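Local structure of regulator of Ty1 transposition protein 107 (Saccharomyces cerevisiae, 3T7K) at residues L75-S79 with S159-H164; F196-L200 with I215-D219; N20-K24 with F85-F91; V38-L43 with L95-H100. The protein binds histone H2A phosphorylated in response to DNA damage through its C-terminal tandem BRCT repeats, an interaction consistent with a role in DNA damage repair. All coordinates share one frame. Residue numbers count along the deposited sequence, not the author numbering.

Contact 1 of 4, residues L75-S79 with S159-H164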
loop_
_atom_site.group_PDB
_atom_site.type_symbol
_atom_site.label_atom_id
_atom_site.label_comp_id
_atom_site.label_asym_id
_atom_site.label_seq_id
_atom_site.Cartn_x
_atom_site.Cartn_y
_atom_site.Cartn_z
ATOM N N LEU C 75 -7.113 -9.523 17.204
ATOM C CA LEU C 75 -7.773 -8.221 17.167
ATOM C C LEU C 75 -7.133 -7.337 16.114
ATOM O O LEU C 75 -7.817 -6.572 15.418
ATOM C CB LEU C 75 -7.701 -7.541 18.538
ATOM C CG LEU C 75 -8.469 -8.271 19.638
ATOM C CD1 LEU C 75 -8.152 -7.665 21.009
ATOM C CD2 LEU C 75 -9.947 -8.228 19.352
ATOM N N LYS C 76 -5.814 -7.436 16.000
ATOM C CA LYS C 76 -5.097 -6.629 15.015
ATOM C C LYS C 76 -5.369 -7.105 13.599
ATOM O O LYS C 76 -5.378 -6.304 12.661
ATOM C CB LYS C 76 -3.594 -6.632 15.268
ATOM C CG LYS C 76 -3.105 -5.551 16.232
ATOM C CD LYS C 76 -1.617 -5.755 16.523
ATOM C CE LYS C 76 -1.050 -4.659 17.405
ATOM N NZ LYS C 76 0.399 -4.892 17.664
ATOM N N SER C 77 -5.572 -8.411 13.433
ATOM C CA SER C 77 -5.823 -8.926 12.091
ATOM C C SER C 77 -7.053 -8.224 11.518
ATOM O O SER C 77 -7.208 -8.115 10.298
ATOM C CB SER C 77 -6.034 -10.435 12.109
ATOM O OG SER C 77 -7.360 -10.757 12.469
ATOM N N LEU C 78 -7.923 -7.729 12.397
ATOM C CA LEU C 78 -9.127 -7.037 11.933
ATOM C C LEU C 78 -8.851 -5.616 11.444
ATOM O O LEU C 78 -9.766 -4.916 11.007
ATOM C CB LEU C 78 -10.239 -7.072 12.989
ATOM C CG LEU C 78 -10.867 -8.469 13.044
ATOM C CD1 LEU C 78 -11.624 -8.704 14.340
ATOM C CD2 LEU C 78 -11.774 -8.693 11.822
ATOM N N SER C 79 -7.591 -5.195 11.501
ATOM C CA SER C 79 -7.194 -3.964 10.826
ATOM C C SER C 79 -6.197 -4.217 9.694
ATOM O O SER C 79 -5.429 -3.326 9.340
ATOM C CB SER C 79 -6.571 -2.969 11.799
ATOM O OG SER C 79 -5.412 -3.545 12.363
ATOM N N SER C 159 -1.484 -0.692 21.635
ATOM C CA SER C 159 -1.056 -1.037 20.292
ATOM C C SER C 159 -2.250 -1.497 19.467
ATOM O O SER C 159 -2.401 -1.085 18.320
ATOM C CB SER C 159 0.028 -2.120 20.335
ATOM O OG SER C 159 0.550 -2.350 19.036
ATOM N N VAL C 160 -3.109 -2.321 20.066
ATOM C CA VAL C 160 -4.357 -2.748 19.431
ATOM C C VAL C 160 -5.262 -1.566 19.052
ATOM O O VAL C 160 -5.766 -1.470 17.923
ATOM C CB VAL C 160 -5.139 -3.699 20.353
ATOM C CG1 VAL C 160 -6.551 -3.878 19.853
ATOM C CG2 VAL C 160 -4.423 -5.042 20.468
ATOM N N LEU C 161 -5.456 -0.649 19.996
ATOM C CA LEU C 161 -6.340 0.493 19.766
ATOM C C LEU C 161 -5.798 1.416 18.688
ATOM O O LEU C 161 -6.551 2.012 17.926
ATOM C CB LEU C 161 -6.537 1.289 21.063
ATOM C CG LEU C 161 -7.318 0.609 22.196
ATOM C CD1 LEU C 161 -7.376 1.495 23.460
ATOM C CD2 LEU C 161 -8.718 0.261 21.736
ATOM N N LYS C 162 -4.486 1.577 18.644
ATOM C CA LYS C 162 -3.908 2.453 17.644
ATOM C C LYS C 162 -3.999 1.761 16.286
ATOM O O LYS C 162 -4.176 2.418 15.254
ATOM C CB LYS C 162 -2.465 2.812 18.000
ATOM C CG LYS C 162 -2.356 3.820 19.129
ATOM C CD LYS C 162 -0.903 4.087 19.511
ATOM C CE LYS C 162 -0.357 2.994 20.424
ATOM N NZ LYS C 162 1.044 3.275 20.860
ATOM N N ALA C 163 -3.916 0.433 16.284
ATOM C CA ALA C 163 -4.055 -0.296 15.017
ATOM C C ALA C 163 -5.434 -0.033 14.449
ATOM O O ALA C 163 -5.645 -0.157 13.248
ATOM C CB ALA C 163 -3.825 -1.802 15.203
ATOM N N HIS C 164 -6.373 0.369 15.312
ATOM C CA HIS C 164 -7.755 0.510 14.882
ATOM C C HIS C 164 -8.216 1.971 14.833
ATOM O O HIS C 164 -9.408 2.270 14.944
ATOM C CB HIS C 164 -8.699 -0.344 15.748
ATOM C CG HIS C 164 -8.735 -1.794 15.364
ATOM N ND1 HIS C 164 -9.538 -2.277 14.347
ATOM C CD2 HIS C 164 -8.082 -2.869 15.866
ATOM C CE1 HIS C 164 -9.368 -3.581 14.234
ATOM N NE2 HIS C 164 -8.491 -3.967 15.146
#
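The last turn of helix 72-77 and the residues that follow it meet the C-terminal end of helix 154-163, so that one BRCT repeat of the tandem touches the other. Leu75 opens the contact twice over. Its side chain packs on Val160, with CB 4.1 Å from CG1, and on Phe237 of helix 229-237, and it also touches an apolar side chain of the bound histone peptide. Its carbonyl O accepts a nearly straight hydrogen bond of 2.7 Å from His164 NE2, at an angle of 173°. Lys76 lies extended along the neighbouring helix: CG is 4.0 Å from Ala163 CB, and NZ gives a 2.9 Å hydrogen bond to Ser159 OG while keeping a salt bridge to Glu72 in its own helix. Beyond, Leu78 CB passes 3.8 Å from His164 CE1. Ser79 then turns toward the second segment, placing CB over the imidazole face, 3.9 Å from the ring centroid and 16° off the normal, a CH-pi contact. Its OG bonds back to Lys76 O at 2.8 Å. The imidazole thus works with both edge and face, its NE2 protonated to serve as a donor. Polar bonds and apolar packing are mixed here, and the two repeats are joined by directional bonds as well as by buried surface, close to where the peptide is held.

Contact 2 of 4, residues F196-L200 with I215-D219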
loop_
_atom_site.group_PDB
_atom_site.type_symbol
_atom_site.label_atom_id
_atom_site.label_comp_id
_atom_site.label_asym_id
_atom_site.label_seq_id
_atom_site.Cartn_x
_atom_site.Cartn_y
_atom_site.Cartn_z
ATOM N N PHE C 196 -17.729 12.963 21.479
ATOM C CA PHE C 196 -17.442 13.008 22.904
ATOM C C PHE C 196 -16.171 13.802 23.144
ATOM O O PHE C 196 -15.144 13.526 22.535
ATOM C CB PHE C 196 -17.318 11.595 23.459
ATOM C CG PHE C 196 -18.633 10.897 23.610
ATOM C CD1 PHE C 196 -19.480 11.222 24.654
ATOM C CD2 PHE C 196 -19.025 9.919 22.706
ATOM C CE1 PHE C 196 -20.696 10.589 24.807
ATOM C CE2 PHE C 196 -20.233 9.277 22.851
ATOM C CZ PHE C 196 -21.079 9.611 23.914
ATOM N N LYS C 197 -16.245 14.811 24.007
ATOM C CA LYS C 197 -15.067 15.590 24.339
ATOM C C LYS C 197 -14.063 14.754 25.149
ATOM O O LYS C 197 -12.844 14.913 25.012
ATOM C CB LYS C 197 -15.472 16.863 25.089
ATOM C CG LYS C 197 -14.325 17.728 25.562
ATOM C CD LYS C 197 -13.661 18.432 24.391
ATOM C CE LYS C 197 -12.721 19.520 24.893
ATOM N NZ LYS C 197 -13.314 20.215 26.077
ATOM N N TYR C 198 -14.563 13.875 26.007
ATOM C CA TYR C 198 -13.677 13.055 26.822
ATOM C C TYR C 198 -14.036 11.590 26.743
ATOM O O TYR C 198 -15.181 11.208 27.008
ATOM C CB TYR C 198 -13.737 13.467 28.289
ATOM C CG TYR C 198 -13.316 14.883 28.533
ATOM C CD1 TYR C 198 -11.972 15.218 28.635
ATOM C CD2 TYR C 198 -14.260 15.889 28.662
ATOM C CE1 TYR C 198 -11.581 16.536 28.866
ATOM C CE2 TYR C 198 -13.885 17.198 28.891
ATOM C CZ TYR C 198 -12.548 17.516 28.994
ATOM O OH TYR C 198 -12.188 18.818 29.222
ATOM N N VAL C 199 -13.040 10.775 26.431
ATOM C CA VAL C 199 -13.230 9.347 26.299
ATOM C C VAL C 199 -12.229 8.678 27.196
ATOM O O VAL C 199 -11.031 8.950 27.117
ATOM C CB VAL C 199 -12.998 8.848 24.838
ATOM C CG1 VAL C 199 -13.399 7.400 24.728
ATOM C CG2 VAL C 199 -13.812 9.672 23.874
ATOM N N LEU C 200 -12.713 7.796 28.058
ATOM C CA LEU C 200 -11.846 7.126 29.008
ATOM C C LEU C 200 -12.173 5.650 29.039
ATOM O O LEU C 200 -13.342 5.266 28.965
ATOM C CB LEU C 200 -12.013 7.719 30.414
ATOM C CG LEU C 200 -11.814 9.234 30.592
ATOM C CD1 LEU C 200 -13.111 10.018 30.325
ATOM C CD2 LEU C 200 -11.330 9.542 31.993
ATOM N N ILE C 215 -14.021 15.975 35.820
ATOM C CA ILE C 215 -14.429 16.628 34.596
ATOM C C ILE C 215 -15.647 17.501 34.831
ATOM O O ILE C 215 -15.779 18.589 34.266
ATOM C CB ILE C 215 -14.754 15.596 33.480
ATOM C CG1 ILE C 215 -13.479 14.850 33.069
ATOM C CG2 ILE C 215 -15.409 16.310 32.292
ATOM C CD1 ILE C 215 -13.719 13.573 32.227
ATOM N N ASN C 216 -16.568 17.020 35.650
ATOM C CA ASN C 216 -17.768 17.799 35.870
ATOM C C ASN C 216 -17.503 19.067 36.696
ATOM O O ASN C 216 -18.132 20.086 36.469
ATOM C CB ASN C 216 -18.936 16.918 36.347
ATOM C CG ASN C 216 -19.441 15.969 35.218
ATOM O OD1 ASN C 216 -19.487 16.359 34.041
ATOM N ND2 ASN C 216 -19.797 14.734 35.573
ATOM N N ASP C 217 -16.515 19.023 37.577
ATOM C CA ASP C 217 -16.039 20.232 38.254
ATOM C C ASP C 217 -15.405 21.247 37.311
ATOM O O ASP C 217 -15.611 22.445 37.462
ATOM C CB ASP C 217 -15.004 19.882 39.319
ATOM C CG ASP C 217 -15.633 19.332 40.580
ATOM O OD1 ASP C 217 -16.877 19.366 40.669
ATOM O OD2 ASP C 217 -14.885 18.880 41.481
ATOM N N ARG C 218 -14.625 20.774 36.345
ATOM C CA ARG C 218 -13.769 21.664 35.553
ATOM C C ARG C 218 -14.276 21.983 34.153
ATOM O O ARG C 218 -13.863 22.977 33.551
ATOM C CB ARG C 218 -12.355 21.085 35.489
ATOM C CG ARG C 218 -11.838 20.673 36.855
ATOM C CD ARG C 218 -11.329 21.884 37.635
ATOM N NE ARG C 218 -10.117 22.366 36.977
ATOM C CZ ARG C 218 -8.881 22.026 37.336
ATOM N NH1 ARG C 218 -8.679 21.230 38.385
ATOM N NH2 ARG C 218 -7.846 22.508 36.654
ATOM N N ASP C 219 -15.165 21.144 33.633
ATOM C CA ASP C 219 -15.667 21.305 32.275
ATOM C C ASP C 219 -17.098 20.781 32.227
ATOM O O ASP C 219 -17.404 19.846 31.488
ATOM C CB ASP C 219 -14.778 20.531 31.284
ATOM C CG ASP C 219 -14.728 21.173 29.920
ATOM O OD1 ASP C 219 -15.435 22.185 29.737
ATOM O OD2 ASP C 219 -14.003 20.666 29.024
#
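Asp219, the first residue to leave helical geometry at the end of helix 205-218, turns its carboxylate back toward the start of strand 198-201 and gathers two partners on one oxygen. Asp219 OD2 accepts a 2.6 Å hydrogen bond from Tyr198 OH. Asp219 OD2 also makes a 3.1 Å salt bridge with Lys197 NZ. The phenol hydroxyl, at the far end of a largely buried ring, is therefore satisfied by a charged acceptor lying near the ring plane, and the same carboxylate meets the lysine charge. The backbone of Asp219 is still tied to the helix, since its N bonds to Ile215 O at 2.7 Å. On the strand side, main-chain groups are engaged by neighbours: Lys197 N bonds to Thr223 OG1, and Tyr198 and Leu200 pair with Leu225 of strand 224-227. Beneath the polar cluster the contact is apolar. Ile215 lies across Tyr198 and Leu200, its CG2 3.8 Å from Tyr198 CD2 and its CD1 4.1 Å from Leu200 CD1, while Val199 between them points to the other face of the sheet. Ile215 also rests on Ile224, so this one helix residue touches both strands of the unit. Strand 198-201, helix 205-218 and strand 224-227 form a beta-alpha-beta crossover, and this packing of helix on parallel sheet belongs to the BRCT fold of the second repeat.

Contact 3 of 4, residues N20-K24 with F85-F91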
loop_
_atom_site.group_PDB
_atom_site.type_symbol
_atom_site.label_atom_id
_atom_site.label_comp_id
_atom_site.label_asym_id
_atom_site.label_seq_id
_atom_site.Cartn_x
_atom_site.Cartn_y
_atom_site.Cartn_z
ATOM N N ASN C 20 -0.649 -20.939 -6.130
ATOM C CA ASN C 20 -0.122 -19.801 -5.403
ATOM C C ASN C 20 -1.221 -19.273 -4.508
ATOM O O ASN C 20 -2.077 -18.518 -4.959
ATOM C CB ASN C 20 0.367 -18.709 -6.352
ATOM C CG ASN C 20 0.791 -17.457 -5.617
ATOM O OD1 ASN C 20 1.046 -17.494 -4.423
ATOM N ND2 ASN C 20 0.850 -16.341 -6.321
ATOM N N TYR C 21 -1.216 -19.691 -3.253
ATOM C CA TYR C 21 -2.263 -19.260 -2.322
ATOM C C TYR C 21 -2.182 -17.775 -1.986
ATOM O O TYR C 21 -3.170 -17.176 -1.584
ATOM C CB TYR C 21 -2.221 -20.094 -1.041
ATOM C CG TYR C 21 -2.666 -21.508 -1.242
ATOM C CD1 TYR C 21 -4.014 -21.831 -1.281
ATOM C CD2 TYR C 21 -1.742 -22.522 -1.411
ATOM C CE1 TYR C 21 -4.424 -23.144 -1.473
ATOM C CE2 TYR C 21 -2.139 -23.821 -1.608
ATOM C CZ TYR C 21 -3.466 -24.130 -1.642
ATOM O OH TYR C 21 -3.847 -25.438 -1.822
ATOM N N ASP C 22 -1.004 -17.189 -2.157
ATOM C CA ASP C 22 -0.821 -15.760 -1.923
ATOM C C ASP C 22 -1.267 -15.309 -0.517
ATOM O O ASP C 22 -2.029 -14.357 -0.366
ATOM C CB ASP C 22 -1.525 -14.932 -3.010
ATOM C CG ASP C 22 -1.242 -13.464 -2.860
ATOM O OD1 ASP C 22 -0.342 -13.146 -2.042
ATOM O OD2 ASP C 22 -1.918 -12.592 -3.469
ATOM N N LEU C 23 -0.757 -15.980 0.510
ATOM C CA LEU C 23 -1.112 -15.661 1.888
ATOM C C LEU C 23 0.070 -15.027 2.592
ATOM O O LEU C 23 1.184 -15.536 2.533
ATOM C CB LEU C 23 -1.542 -16.928 2.644
ATOM C CG LEU C 23 -2.717 -17.676 2.022
ATOM C CD1 LEU C 23 -3.072 -18.869 2.857
ATOM C CD2 LEU C 23 -3.934 -16.762 1.880
ATOM N N LYS C 24 -0.175 -13.899 3.241
ATOM C CA LYS C 24 0.792 -13.327 4.170
ATOM C C LYS C 24 0.091 -13.346 5.529
ATOM O O LYS C 24 -0.738 -12.486 5.812
ATOM C CB LYS C 24 1.180 -11.899 3.742
ATOM C CG LYS C 24 1.951 -11.831 2.417
ATOM C CD LYS C 24 1.805 -10.463 1.758
ATOM C CE LYS C 24 0.353 -10.184 1.349
ATOM N NZ LYS C 24 0.072 -8.738 0.998
ATOM N N PHE C 85 -8.431 -13.408 4.374
ATOM C CA PHE C 85 -8.731 -14.752 4.807
ATOM C C PHE C 85 -8.552 -14.881 6.307
ATOM O O PHE C 85 -7.604 -14.364 6.874
ATOM C CB PHE C 85 -7.823 -15.749 4.097
ATOM C CG PHE C 85 -8.005 -15.788 2.603
ATOM C CD1 PHE C 85 -9.051 -16.499 2.036
ATOM C CD2 PHE C 85 -7.112 -15.136 1.771
ATOM C CE1 PHE C 85 -9.201 -16.550 0.656
ATOM C CE2 PHE C 85 -7.253 -15.187 0.390
ATOM C CZ PHE C 85 -8.297 -15.890 -0.164
ATOM N N ALA C 86 -9.473 -15.587 6.939
ATOM C CA ALA C 86 -9.377 -15.875 8.354
ATOM C C ALA C 86 -9.605 -17.360 8.406
ATOM O O ALA C 86 -10.724 -17.820 8.246
ATOM C CB ALA C 86 -10.460 -15.122 9.129
ATOM N N LEU C 87 -8.535 -18.117 8.595
ATOM C CA LEU C 87 -8.581 -19.542 8.301
ATOM C C LEU C 87 -8.225 -20.396 9.500
ATOM O O LEU C 87 -7.339 -20.052 10.278
ATOM C CB LEU C 87 -7.617 -19.863 7.160
ATOM C CG LEU C 87 -7.964 -19.290 5.792
ATOM C CD1 LEU C 87 -6.903 -19.726 4.792
ATOM C CD2 LEU C 87 -9.341 -19.741 5.333
ATOM N N LYS C 88 -8.916 -21.518 9.641
ATOM C CA LYS C 88 -8.546 -22.483 10.658
ATOM C C LYS C 88 -7.186 -23.104 10.320
ATOM O O LYS C 88 -6.807 -23.215 9.143
ATOM C CB LYS C 88 -9.624 -23.558 10.785
ATOM C CG LYS C 88 -10.921 -23.058 11.396
ATOM C CD LYS C 88 -11.871 -24.216 11.653
ATOM C CE LYS C 88 -13.091 -23.795 12.449
ATOM N N PRO C 89 -6.440 -23.506 11.350
ATOM C CA PRO C 89 -5.120 -24.098 11.128
ATOM C C PRO C 89 -5.217 -25.385 10.305
ATOM O O PRO C 89 -4.249 -25.776 9.670
ATOM C CB PRO C 89 -4.627 -24.392 12.557
ATOM C CG PRO C 89 -5.876 -24.465 13.383
ATOM C CD PRO C 89 -6.799 -23.459 12.779
ATOM N N GLU C 90 -6.373 -26.030 10.323
ATOM C CA GLU C 90 -6.598 -27.243 9.538
ATOM C C GLU C 90 -6.221 -27.058 8.052
ATOM O O GLU C 90 -5.882 -28.023 7.358
ATOM C CB GLU C 90 -8.061 -27.678 9.667
ATOM C CG GLU C 90 -8.397 -28.472 10.927
ATOM C CD GLU C 90 -8.580 -27.606 12.182
ATOM O OE1 GLU C 90 -8.186 -26.414 12.180
ATOM O OE2 GLU C 90 -9.123 -28.133 13.183
ATOM N N PHE C 91 -6.290 -25.822 7.565
ATOM C CA PHE C 91 -5.873 -25.527 6.199
ATOM C C PHE C 91 -4.428 -25.943 5.978
ATOM O O PHE C 91 -4.132 -26.751 5.097
ATOM C CB PHE C 91 -6.028 -24.048 5.866
ATOM C CG PHE C 91 -5.407 -23.661 4.548
ATOM C CD1 PHE C 91 -6.102 -23.842 3.361
ATOM C CD2 PHE C 91 -4.135 -23.125 4.496
ATOM C CE1 PHE C 91 -5.531 -23.491 2.140
ATOM C CE2 PHE C 91 -3.554 -22.776 3.287
ATOM C CZ PHE C 91 -4.253 -22.964 2.105
#
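This is an apolar core contact in the first BRCT repeat, where strand 23-27, an inner strand of the four-stranded parallel sheet, faces residues from the edge strand 85-87 and the start of helix 90-99. The two strands are not neighbours: strand 62-64 lies between them, the Leu23 and Phe85 CA atoms are 8.2 Å apart, and no hydrogen bond joins the segments. Side chains bridge the gap instead. Leu23 sits at the middle, with CD2 3.6 Å from Phe85 CD2, while CD1 lies 4.4 Å from Leu87 CD1 and 4.0 Å from Phe91 CE2. Phe85 and Leu87, two apart on their strand, both point toward Leu23, and Phe91 reaches in from the helix, so strand and helix residues close over the same leucine. Phe64 of the intervening strand and Ile48 of strand 48-50 extend this core. The polar end of Tyr21 is satisfied outside the contact, its OH bonding to Ile111 O. Its ring takes part in a T-shaped pair: the edge of Phe91 is directed at the face of Tyr21, with centroids 5.1 Å apart and planes at 86°, bringing Phe91 CZ to 3.6 Å from Tyr21 CD1.

Contact 4 of 4, residues V38-L43 with L95-H100; sequences VDIEIL and LLKQIH
A histidine-carboxylate hydrogen bond spans the outer edge of a nearly perpendicular helix pair, from Asp39 to His100, whose N still bonds Leu96 O at 2.9 Å. In this BRCT repeat, the alpha-helical segments 38-43 (Ile42 N to Val38 O 2.9 Å) and 95-99 (Ile99 N to Leu95 O 3.0 Å) cross at 98°, axes 11.2 Å apart; the closest CA atoms, of Asp39 and Leu96, are 7.1 Å apart. Leu96 (chi1 m, chi2 t) points between the turns of segment 38-43: CD1 lies 3.3 Å from Asp39 OD2, and CD2 4.2 Å from Ile42 CG2 and 4.3 Å from Leu43 CD2. Ile42 (m, t) places CD1 3.5 Å from Ile99 CG2 and 3.8 Å from His100 CE1. Leu43 (m, t) CD2 meets Leu95 (t, p) CD2 at 4.2 Å, and both leucines rest on Ile48 of the sheet, as befits two helices covering one sheet face. With chi1 m in both residues, His100 NE2 donates to Asp39 OD1 at 2.7 Å and 167°.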
loop_
_atom_site.group_PDB
_atom_site.type_symbol
_atom_site.label_atom_id
_atom_site.label_comp_id
_atom_site.label_asym_id
_atom_site.label_seq_id
_atom_site.Cartn_x
_atom_site.Cartn_y
_atom_site.Cartn_z
ATOM N N VAL C 38 11.545 -27.962 6.315
ATOM C CA VAL C 38 10.982 -28.449 5.060
ATOM C C VAL C 38 9.589 -27.855 4.889
ATOM O O VAL C 38 9.323 -27.141 3.914
ATOM C CB VAL C 38 10.902 -29.980 5.026
ATOM C CG1 VAL C 38 10.041 -30.446 3.864
ATOM C CG2 VAL C 38 12.288 -30.576 4.931
ATOM N N ASP C 39 8.712 -28.147 5.850
ATOM C CA ASP C 39 7.359 -27.622 5.852
ATOM C C ASP C 39 7.317 -26.120 5.605
ATOM O O ASP C 39 6.393 -25.628 4.950
ATOM C CB ASP C 39 6.639 -27.981 7.161
ATOM C CG ASP C 39 6.197 -29.442 7.204
ATOM O OD1 ASP C 39 6.575 -30.207 6.286
ATOM O OD2 ASP C 39 5.476 -29.826 8.154
ATOM N N ILE C 40 8.307 -25.381 6.089
ATOM C CA ILE C 40 8.251 -23.937 5.898
ATOM C C ILE C 40 8.621 -23.573 4.482
ATOM O O ILE C 40 7.945 -22.766 3.851
ATOM C CB ILE C 40 9.046 -23.114 6.969
ATOM C CG1 ILE C 40 9.285 -21.674 6.489
ATOM C CG2 ILE C 40 10.365 -23.813 7.371
ATOM C CD1 ILE C 40 10.522 -21.490 5.616
ATOM N N GLU C 41 9.662 -24.206 3.960
ATOM C CA GLU C 41 10.107 -23.938 2.602
ATOM C C GLU C 41 9.049 -24.330 1.553
ATOM O O GLU C 41 8.907 -23.666 0.522
ATOM C CB GLU C 41 11.428 -24.660 2.327
ATOM C CG GLU C 41 12.033 -24.260 1.015
ATOM O OE1 GLU C 41 12.360 -21.996 1.651
ATOM O OE2 GLU C 41 11.367 -22.375 -0.270
ATOM N N ILE C 42 8.310 -25.403 1.827
ATOM C CA ILE C 42 7.177 -25.798 1.000
ATOM C C ILE C 42 6.139 -24.678 0.927
ATOM O O ILE C 42 5.748 -24.263 -0.163
ATOM C CB ILE C 42 6.488 -27.068 1.542
ATOM C CG1 ILE C 42 7.404 -28.288 1.418
ATOM C CG2 ILE C 42 5.203 -27.341 0.794
ATOM C CD1 ILE C 42 6.738 -29.578 1.893
ATOM N N LEU C 43 5.687 -24.200 2.089
ATOM C CA LEU C 43 4.690 -23.132 2.149
ATOM C C LEU C 43 5.061 -21.935 1.289
ATOM O O LEU C 43 4.222 -21.426 0.531
ATOM C CB LEU C 43 4.461 -22.687 3.602
ATOM C CG LEU C 43 3.862 -23.790 4.463
ATOM C CD1 LEU C 43 3.716 -23.352 5.918
ATOM C CD2 LEU C 43 2.524 -24.206 3.893
ATOM N N LEU C 95 -3.080 -29.195 4.034
ATOM C CA LEU C 95 -2.182 -28.840 2.951
ATOM C C LEU C 95 -0.907 -29.659 3.020
ATOM O O LEU C 95 -0.542 -30.354 2.062
ATOM C CB LEU C 95 -1.859 -27.352 3.003
ATOM C CG LEU C 95 -0.999 -26.811 1.869
ATOM C CD1 LEU C 95 -1.465 -27.367 0.522
ATOM C CD2 LEU C 95 -1.032 -25.292 1.883
ATOM N N LEU C 96 -0.220 -29.571 4.150
ATOM C CA LEU C 96 1.022 -30.322 4.327
ATOM C C LEU C 96 0.817 -31.841 4.273
ATOM O O LEU C 96 1.653 -32.559 3.739
ATOM C CB LEU C 96 1.747 -29.893 5.603
ATOM C CG LEU C 96 2.338 -28.478 5.553
ATOM C CD1 LEU C 96 2.953 -28.083 6.883
ATOM C CD2 LEU C 96 3.355 -28.354 4.436
ATOM N N LYS C 97 -0.300 -32.323 4.805
ATOM C CA LYS C 97 -0.642 -33.741 4.721
ATOM C C LYS C 97 -0.611 -34.200 3.264
ATOM O O LYS C 97 0.090 -35.152 2.904
ATOM C CB LYS C 97 -2.032 -33.981 5.320
ATOM C CG LYS C 97 -2.494 -35.436 5.386
ATOM C CD LYS C 97 -3.677 -35.573 6.355
ATOM C CE LYS C 97 -4.557 -36.780 6.041
ATOM N NZ LYS C 97 -3.944 -38.077 6.441
ATOM N N GLN C 98 -1.364 -33.498 2.425
ATOM C CA GLN C 98 -1.438 -33.793 0.998
ATOM C C GLN C 98 -0.068 -33.691 0.329
ATOM O O GLN C 98 0.297 -34.530 -0.494
ATOM C CB GLN C 98 -2.418 -32.829 0.328
ATOM C CG GLN C 98 -3.035 -33.332 -0.953
ATOM C CD GLN C 98 -4.117 -32.402 -1.454
ATOM O OE1 GLN C 98 -3.829 -31.384 -2.087
ATOM N NE2 GLN C 98 -5.373 -32.735 -1.155
ATOM N N ILE C 99 0.687 -32.659 0.677
ATOM C CA ILE C 99 1.992 -32.442 0.078
ATOM C C ILE C 99 2.968 -33.571 0.407
ATOM O O ILE C 99 3.848 -33.894 -0.399
ATOM C CB ILE C 99 2.580 -31.094 0.513
ATOM C CG1 ILE C 99 1.724 -29.949 -0.039
ATOM C CG2 ILE C 99 4.039 -30.969 0.087
ATOM C CD1 ILE C 99 2.421 -29.094 -1.070
ATOM N N HIS C 100 2.801 -34.180 1.583
ATOM C CA HIS C 100 3.699 -35.247 2.036
ATOM C C HIS C 100 3.217 -36.660 1.682
ATOM O O HIS C 100 2.014 -36.915 1.551
ATOM C CB HIS C 100 3.950 -35.126 3.539
ATOM C CG HIS C 100 4.876 -34.008 3.908
ATOM N ND1 HIS C 100 6.154 -33.903 3.399
ATOM C CD2 HIS C 100 4.715 -32.951 4.738
ATOM C CE1 HIS C 100 6.738 -32.828 3.900
ATOM N NE2 HIS C 100 5.885 -32.229 4.713
#

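From the N terminus, residues 20-24, leading into strand 23-27, open contact 3 and helix 37-45 opens contact 4. Helix 72-77 then begins contact 1 before strand 85-87 and the start of helix 90-99 close contact 3, and residues 95-100 close contact 4. Contacts 3 and 4 cross and touch through Tyr21 OH and Leu95 CD1, 3.9 Å apart, so they adjoin in the first repeat, both using helix 90-99. Contact 1 crosses both and closes only in the second repeat, at helix 154-163, tying the two BRCT units together. Contact 2 follows in series, a short local closure in the second repeat, its centre about 56 Å from that of contact 4.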